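Deacetylase EF_0837 (Enterococcus faecalis, PDB 2ICS) is a zinc-dependent hydrolase of the amidohydrolase superfamily that deacetylates acetyl-(R)-mandelate in vitro, though with very low efficiency. Local coordinates at residues A[61-66]-A[98-103]; A[68-73]-A[272-277]. All blocks are in the same frame, centred on the assembly; numbering follows the deposited sequence.

Interaction 1: residues A[61-66]-A[98-103]; sequences VHCFEK and HEFYDL. With ZN (zinc ion), chain B.
Phe64 and Phe100 join the loop after strand 51-61, where the zinc-binding HxH motif (His60, His62) of the amidohydrolase barrel straddles the strand's end, to helix 97-105. The two rings slide past each other in opposite directions, so that each lies over the other's CB rather than over its ring. Phe100 CB sits above the centre of the Phe64 ring, 3.8 Å from its centroid, and Phe64 CB stands over the Phe100 face, displaced toward the rim, 3.9 Å from that centroid. The result is a reciprocal pair of CH-pi contacts. The ring planes differ by 30° and their centroids are 5.1 Å apart, with little direct overlap. Phe64 CG is anti to the backbone N (chi1 177°), beside the carbonyl carbon, and the ring beyond it lies alongside Phe100.

The rim of Phe64 is met by two more helix residues. Glu99 CD lies in the ring plane, 3.9 Å from Phe64 CZ, its carboxylate turned 87° from the ring, while Leu103 CD1 reaches the CE2 corner. The same Leu103 methyl group also rests 3.7 Å from Lys66 CG, and against Glu65 CG. Lys66 NZ and Glu99 OE2 are 4.4 Å apart, too far for a salt bridge; the charges may still attract. At the inner end, Cys63 SG comes to the edge of the Phe100 ring, 4.0 Å from CZ, in a sulfur-aromatic contact. No hydrogen bond crosses this largely apolar interface.

His62 turns from the helix to the metal, binding zinc through NE2 at 2.0 Å, with ND1 held by Thr91 OG1. Behind the phenylalanine pair, Phe100 touches Asp88 of strand 83-89 and Val111 of strand 110-114, the parallel neighbours linked by helix 97-105, and Cys63 rests on Pro74 and Ile77 of helix 74-77.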
loop_
_atom_site.group_PDB
_atom_site.type_symbol
_atom_site.label_atom_id
_atom_site.label_comp_id
_atom_site.label_asym_id
_atom_site.label_seq_id
_atom_site.Cartn_x
_atom_site.Cartn_y
_atom_site.Cartn_z
ATOM N N VAL A 61 -5.232 -1.878 1.114
ATOM C CA VAL A 61 -6.539 -1.280 0.919
ATOM C C VAL A 61 -7.670 -2.294 1.130
ATOM O O VAL A 61 -7.435 -3.496 1.189
ATOM C CB VAL A 61 -6.591 -0.721 -0.523
ATOM C CG1 VAL A 61 -7.997 -0.710 -1.049
ATOM C CG2 VAL A 61 -5.970 0.657 -0.555
ATOM N N HIS A 62 -8.894 -1.791 1.249
ATOM C CA HIS A 62 -10.074 -2.628 1.394
ATOM C C HIS A 62 -11.131 -2.018 0.480
ATOM O O HIS A 62 -11.799 -1.040 0.829
ATOM C CB HIS A 62 -10.521 -2.662 2.850
ATOM C CG HIS A 62 -9.578 -3.418 3.732
ATOM N ND1 HIS A 62 -9.381 -4.779 3.650
ATOM C CD2 HIS A 62 -8.689 -2.973 4.656
ATOM C CE1 HIS A 62 -8.394 -5.108 4.499
ATOM N NE2 HIS A 62 -7.942 -4.047 5.137
ATOM N N CYS A 63 -11.253 -2.589 -0.715
ATOM C CA CYS A 63 -12.183 -2.067 -1.699
ATOM C C CYS A 63 -13.143 -3.048 -2.371
ATOM O O CYS A 63 -13.495 -2.860 -3.537
ATOM C CB CYS A 63 -11.403 -1.303 -2.774
ATOM S SG CYS A 63 -10.149 -2.278 -3.613
ATOM N N PHE A 64 -13.544 -4.099 -1.658
ATOM C CA PHE A 64 -14.527 -5.042 -2.190
ATOM C C PHE A 64 -15.832 -4.381 -1.746
ATOM O O PHE A 64 -16.234 -4.518 -0.591
ATOM C CB PHE A 64 -14.392 -6.422 -1.535
ATOM C CG PHE A 64 -15.428 -7.422 -1.998
ATOM C CD1 PHE A 64 -15.604 -8.624 -1.320
ATOM C CD2 PHE A 64 -16.231 -7.162 -3.111
ATOM C CE1 PHE A 64 -16.561 -9.557 -1.737
ATOM C CE2 PHE A 64 -17.191 -8.084 -3.534
ATOM C CZ PHE A 64 -17.355 -9.283 -2.847
ATOM N N GLU A 65 -16.480 -3.661 -2.660
ATOM C CA GLU A 65 -17.700 -2.923 -2.332
ATOM C C GLU A 65 -18.890 -3.711 -1.776
ATOM O O GLU A 65 -19.800 -3.121 -1.186
ATOM C CB GLU A 65 -18.155 -2.088 -3.540
ATOM C CG GLU A 65 -18.740 -2.886 -4.697
ATOM C CD GLU A 65 -19.282 -1.991 -5.803
ATOM O OE1 GLU A 65 -18.480 -1.426 -6.579
ATOM O OE2 GLU A 65 -20.517 -1.841 -5.890
ATOM N N LYS A 66 -18.890 -5.030 -1.943
ATOM C CA LYS A 66 -19.997 -5.845 -1.445
ATOM C C LYS A 66 -19.809 -6.390 -0.029
ATOM O O LYS A 66 -20.725 -6.997 0.525
ATOM C CB LYS A 66 -20.275 -7.008 -2.402
ATOM C CG LYS A 66 -20.851 -6.585 -3.742
ATOM C CD LYS A 66 -22.151 -5.813 -3.562
ATOM C CE LYS A 66 -22.812 -5.531 -4.899
ATOM N NZ LYS A 66 -23.150 -6.796 -5.615
ATOM N N HIS A 98 -13.656 -14.285 -6.328
ATOM C CA HIS A 98 -14.142 -14.203 -7.701
ATOM C C HIS A 98 -15.203 -13.119 -7.848
ATOM O O HIS A 98 -15.195 -12.361 -8.819
ATOM C CB HIS A 98 -14.699 -15.556 -8.143
ATOM C CG HIS A 98 -13.658 -16.480 -8.693
ATOM N ND1 HIS A 98 -13.142 -16.345 -9.965
ATOM C CD2 HIS A 98 -13.010 -17.528 -8.133
ATOM C CE1 HIS A 98 -12.221 -17.270 -10.164
ATOM N NE2 HIS A 98 -12.120 -18.002 -9.068
ATOM N N GLU A 99 -16.110 -13.038 -6.884
ATOM C CA GLU A 99 -17.151 -12.024 -6.928
ATOM C C GLU A 99 -16.486 -10.651 -6.858
ATOM O O GLU A 99 -16.944 -9.690 -7.478
ATOM C CB GLU A 99 -18.107 -12.191 -5.749
ATOM C CG GLU A 99 -19.371 -11.365 -5.867
ATOM C CD GLU A 99 -20.161 -11.333 -4.579
ATOM O OE1 GLU A 99 -20.053 -12.302 -3.793
ATOM O OE2 GLU A 99 -20.898 -10.346 -4.355
ATOM N N PHE A 100 -15.402 -10.571 -6.090
ATOM C CA PHE A 100 -14.657 -9.325 -5.934
ATOM C C PHE A 100 -13.914 -9.020 -7.232
ATOM O O PHE A 100 -13.923 -7.886 -7.712
ATOM C CB PHE A 100 -13.677 -9.457 -4.755
ATOM C CG PHE A 100 -12.739 -8.283 -4.585
ATOM C CD1 PHE A 100 -13.120 -6.997 -4.957
ATOM C CD2 PHE A 100 -11.481 -8.470 -4.016
ATOM C CE1 PHE A 100 -12.259 -5.906 -4.766
ATOM C CE2 PHE A 100 -10.613 -7.391 -3.819
ATOM C CZ PHE A 100 -11.003 -6.103 -4.196
ATOM N N TYR A 101 -13.291 -10.044 -7.804
ATOM C CA TYR A 101 -12.545 -9.900 -9.048
ATOM C C TYR A 101 -13.391 -9.325 -10.186
ATOM O O TYR A 101 -12.936 -8.447 -10.921
ATOM C CB TYR A 101 -11.978 -11.251 -9.480
ATOM C CG TYR A 101 -11.271 -11.222 -10.818
ATOM C CD1 TYR A 101 -10.050 -10.569 -10.973
ATOM C CD2 TYR A 101 -11.830 -11.844 -11.934
ATOM C CE1 TYR A 101 -9.400 -10.538 -12.207
ATOM C CE2 TYR A 101 -11.189 -11.818 -13.172
ATOM C CZ TYR A 101 -9.977 -11.166 -13.303
ATOM O OH TYR A 101 -9.344 -11.144 -14.526
ATOM N N ASP A 102 -14.615 -9.823 -10.332
ATOM C CA ASP A 102 -15.498 -9.355 -11.394
ATOM C C ASP A 102 -15.805 -7.866 -11.274
ATOM O O ASP A 102 -15.828 -7.150 -12.273
ATOM C CB ASP A 102 -16.810 -10.152 -11.401
ATOM C CG ASP A 102 -16.602 -11.619 -11.729
ATOM O OD1 ASP A 102 -15.796 -11.925 -12.636
ATOM O OD2 ASP A 102 -17.261 -12.469 -11.089
ATOM N N LEU A 103 -16.051 -7.404 -10.052
ATOM C CA LEU A 103 -16.341 -5.994 -9.832
ATOM C C LEU A 103 -15.083 -5.169 -10.036
ATOM O O LEU A 103 -15.131 -4.073 -10.589
ATOM C CB LEU A 103 -16.866 -5.763 -8.415
ATOM C CG LEU A 103 -18.282 -6.255 -8.113
ATOM C CD1 LEU A 103 -18.592 -6.063 -6.639
ATOM C CD2 LEU A 103 -19.274 -5.491 -8.973
HETATM ZN ZN ZN B . -6.574 -3.734 6.554
HETATM O O HOH W 1 -5.947 -3.263 8.408
#

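Interaction 2: residues A[68-73]-A[272-277]; sequences ALYYDY and DIYIRN. With ZN (zinc ion), chain B; ADE (adenine), chain D.
Tyr70 and Asp272 belong to the zinc and adenine site, and the contact between their segments ties the loop that brings Tyr70 to the adenine to the N-terminus of helix 275-279. Asp272 binds zinc through OD1 at 2.2 Å; chi1 of 178° puts its CG beside the carbonyl carbon, from where OD1 meets the metal. Tyr70 reaches into the pocket with its hydroxyl, placing OH 2.7 Å from N1 of adenine, while its ring leans on Tyr274. Tyr70 CD1 lies over the centre of one Tyr274 face, and the opposite face is covered toward its rim by the backbone N atoms of Arg276 and Asn277. The two tyrosine rings are oblique, with planes at 41° and centroids 4.8 Å apart, so they form neither a parallel stack nor a T-shaped pair.

Farther from the metal, the backbone N of Ile275, in the first turn of the helix, donates a nearly straight hydrogen bond to Tyr71 O (2.8 Å, 164°). Asp72 OD2 is also 2.8 Å from Ile275 N, but at an angle too poor for a hydrogen bond; a carboxylate here would probably be favoured by the helix N-terminus. Asp72 OD1 accepts Tyr73 N at 2.7 Å and has a salt bridge to Arg278. Ile275 packs against two further tyrosines: CG2 lies over the Tyr71 face, 4.1 Å from the ring centroid, and CD1 meets the Tyr73 edge.

Within the helix start, the Asn277 side chain fastens the turn behind Asp272. Its OD1 accepts the backbone N of Tyr274, the N-cap residue, at 3.1 Å, and its ND2 donates to Asp272 O. An aspartate ligand completing a metal site begun by the two histidines of the HxH motif is characteristic of the binuclear amidohydrolase TIM barrel.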
loop_
_atom_site.group_PDB
_atom_site.type_symbol
_atom_site.label_atom_id
_atom_site.label_comp_id
_atom_site.label_asym_id
_atom_site.label_seq_id
_atom_site.Cartn_x
_atom_site.Cartn_y
_atom_site.Cartn_z
ATOM N N ALA A 68 -19.481 -6.501 4.034
ATOM C CA ALA A 68 -20.241 -5.914 5.133
ATOM C C ALA A 68 -19.892 -4.491 5.540
ATOM O O ALA A 68 -20.433 -3.530 4.993
ATOM C CB ALA A 68 -20.159 -6.825 6.351
ATOM N N LEU A 69 -19.002 -4.360 6.516
ATOM C CA LEU A 69 -18.615 -3.044 7.017
ATOM C C LEU A 69 -17.287 -2.575 6.438
ATOM O O LEU A 69 -17.131 -1.415 6.065
ATOM C CB LEU A 69 -18.506 -3.083 8.544
ATOM C CG LEU A 69 -19.581 -3.849 9.324
ATOM C CD1 LEU A 69 -19.377 -3.621 10.817
ATOM C CD2 LEU A 69 -20.969 -3.386 8.905
ATOM N N TYR A 70 -16.339 -3.501 6.379
ATOM C CA TYR A 70 -14.994 -3.254 5.879
ATOM C C TYR A 70 -14.995 -3.214 4.342
ATOM O O TYR A 70 -14.717 -4.221 3.696
ATOM C CB TYR A 70 -14.094 -4.384 6.388
ATOM C CG TYR A 70 -12.761 -3.958 6.970
ATOM C CD1 TYR A 70 -12.679 -2.965 7.952
ATOM C CD2 TYR A 70 -11.577 -4.570 6.558
ATOM C CE1 TYR A 70 -11.445 -2.597 8.503
ATOM C CE2 TYR A 70 -10.344 -4.215 7.105
ATOM C CZ TYR A 70 -10.285 -3.227 8.071
ATOM O OH TYR A 70 -9.065 -2.855 8.580
ATOM N N TYR A 71 -15.294 -2.054 3.760
ATOM C CA TYR A 71 -15.347 -1.929 2.304
ATOM C C TYR A 71 -15.195 -0.484 1.826
ATOM O O TYR A 71 -15.144 0.453 2.622
ATOM C CB TYR A 71 -16.698 -2.448 1.793
ATOM C CG TYR A 71 -17.831 -1.466 2.041
ATOM C CD1 TYR A 71 -18.203 -0.537 1.066
ATOM C CD2 TYR A 71 -18.467 -1.404 3.279
ATOM C CE1 TYR A 71 -19.175 0.434 1.325
ATOM C CE2 TYR A 71 -19.439 -0.436 3.548
ATOM C CZ TYR A 71 -19.785 0.481 2.568
ATOM O OH TYR A 71 -20.716 1.466 2.837
ATOM N N ASP A 72 -15.137 -0.327 0.506
ATOM C CA ASP A 72 -15.070 0.985 -0.126
ATOM C C ASP A 72 -15.187 0.803 -1.627
ATOM O O ASP A 72 -15.253 -0.326 -2.115
ATOM C CB ASP A 72 -13.764 1.719 0.201
ATOM C CG ASP A 72 -13.958 3.227 0.270
ATOM O OD1 ASP A 72 -14.813 3.746 -0.488
ATOM O OD2 ASP A 72 -13.264 3.892 1.073
ATOM N N TYR A 73 -15.216 1.910 -2.361
ATOM C CA TYR A 73 -15.324 1.851 -3.812
ATOM C C TYR A 73 -13.975 2.181 -4.426
ATOM O O TYR A 73 -13.447 3.277 -4.243
ATOM C CB TYR A 73 -16.398 2.819 -4.304
ATOM C CG TYR A 73 -17.729 2.596 -3.627
ATOM C CD1 TYR A 73 -18.019 3.203 -2.407
ATOM C CD2 TYR A 73 -18.680 1.726 -4.174
ATOM C CE1 TYR A 73 -19.216 2.950 -1.740
ATOM C CE2 TYR A 73 -19.885 1.461 -3.513
ATOM C CZ TYR A 73 -20.140 2.077 -2.297
ATOM O OH TYR A 73 -21.302 1.812 -1.621
ATOM N N ASP A 272 -4.479 1.433 4.618
ATOM C CA ASP A 272 -5.403 0.517 5.290
ATOM C C ASP A 272 -6.726 1.277 5.355
ATOM O O ASP A 272 -7.412 1.312 6.371
ATOM C CB ASP A 272 -4.967 0.140 6.696
ATOM C CG ASP A 272 -5.980 -0.773 7.378
ATOM O OD1 ASP A 272 -6.680 -1.513 6.659
ATOM O OD2 ASP A 272 -6.083 -0.766 8.621
ATOM N N ILE A 273 -7.056 1.893 4.230
ATOM C CA ILE A 273 -8.252 2.703 4.088
ATOM C C ILE A 273 -9.502 1.904 3.716
ATOM O O ILE A 273 -9.432 0.868 3.052
ATOM C CB ILE A 273 -8.012 3.766 2.992
ATOM C CG1 ILE A 273 -9.132 4.798 2.976
ATOM C CG2 ILE A 273 -7.928 3.083 1.615
ATOM C CD1 ILE A 273 -8.849 5.952 2.020
ATOM N N TYR A 274 -10.644 2.392 4.180
ATOM C CA TYR A 274 -11.938 1.812 3.846
ATOM C C TYR A 274 -12.892 2.983 4.058
ATOM O O TYR A 274 -12.519 3.969 4.703
ATOM C CB TYR A 274 -12.259 0.569 4.695
ATOM C CG TYR A 274 -12.706 0.780 6.114
ATOM C CD1 TYR A 274 -14.040 0.584 6.474
ATOM C CD2 TYR A 274 -11.791 1.100 7.112
ATOM C CE1 TYR A 274 -14.448 0.697 7.799
ATOM C CE2 TYR A 274 -12.187 1.216 8.438
ATOM C CZ TYR A 274 -13.515 1.013 8.776
ATOM O OH TYR A 274 -13.909 1.121 10.090
ATOM N N ILE A 275 -14.095 2.900 3.503
ATOM C CA ILE A 275 -15.023 4.021 3.563
ATOM C C ILE A 275 -15.126 4.806 4.871
ATOM O O ILE A 275 -15.142 6.036 4.847
ATOM C CB ILE A 275 -16.439 3.593 3.086
ATOM C CG1 ILE A 275 -17.254 4.839 2.729
ATOM C CG2 ILE A 275 -17.151 2.776 4.162
ATOM C CD1 ILE A 275 -18.446 4.561 1.823
ATOM N N ARG A 276 -15.165 4.120 6.006
ATOM C CA ARG A 276 -15.291 4.804 7.290
ATOM C C ARG A 276 -14.117 5.694 7.687
ATOM O O ARG A 276 -14.328 6.851 8.061
ATOM C CB ARG A 276 -15.579 3.793 8.407
ATOM C CG ARG A 276 -16.911 3.067 8.240
ATOM C CD ARG A 276 -17.184 2.074 9.372
ATOM N NE ARG A 276 -17.306 2.732 10.671
ATOM C CZ ARG A 276 -17.637 2.108 11.799
ATOM N NH1 ARG A 276 -17.882 0.801 11.795
ATOM N NH2 ARG A 276 -17.723 2.793 12.935
ATOM N N ASN A 277 -12.886 5.186 7.619
ATOM C CA ASN A 277 -11.767 6.045 7.994
ATOM C C ASN A 277 -11.395 7.021 6.886
ATOM O O ASN A 277 -10.630 7.953 7.113
ATOM C CB ASN A 277 -10.533 5.237 8.452
ATOM C CG ASN A 277 -9.994 4.303 7.390
ATOM O OD1 ASN A 277 -9.910 4.654 6.218
ATOM N ND2 ASN A 277 -9.596 3.107 7.810
HETATM ZN ZN ZN B . -6.574 -3.734 6.554
HETATM N N9 ADE D . -9.093 -4.856 14.977
HETATM C C8 ADE D . -7.734 -4.955 15.079
HETATM N N7 ADE D . -7.176 -4.763 13.915
HETATM C C5 ADE D . -8.138 -4.528 12.990
HETATM C C6 ADE D . -8.153 -4.259 11.589
HETATM N N6 ADE D . -6.970 -4.190 10.872
HETATM N N1 ADE D . -9.346 -4.071 10.977
HETATM C C2 ADE D . -10.507 -4.132 11.652
HETATM N N3 ADE D . -10.536 -4.383 12.966
HETATM C C4 ADE D . -9.393 -4.586 13.664
HETATM O O HOH W 1 -5.947 -3.263 8.408
#

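Overall arrangement
Interactions 1 and 2 share the loop between strand 51-61 and helix 74-77, and their centres are about 11 Å apart. His62 of interaction 1 and Asp272 of interaction 2 bind the same zinc, together with His60 and the carbamylated Lys154, which bridges to the second zinc. The segments also touch directly: His62 N lies 3.3 Å from Ile273 O, a probable hydrogen bond, and His62 NE2 lies 3.1 Å from Tyr70 CE2. Farther along the loop, Phe64 O packs 3.2 Å from Tyr71 CB. Interaction 2 borders the adenine directly, whereas the Phe64 side chain is about 14 Å from it, where the loop meets helix 97-105.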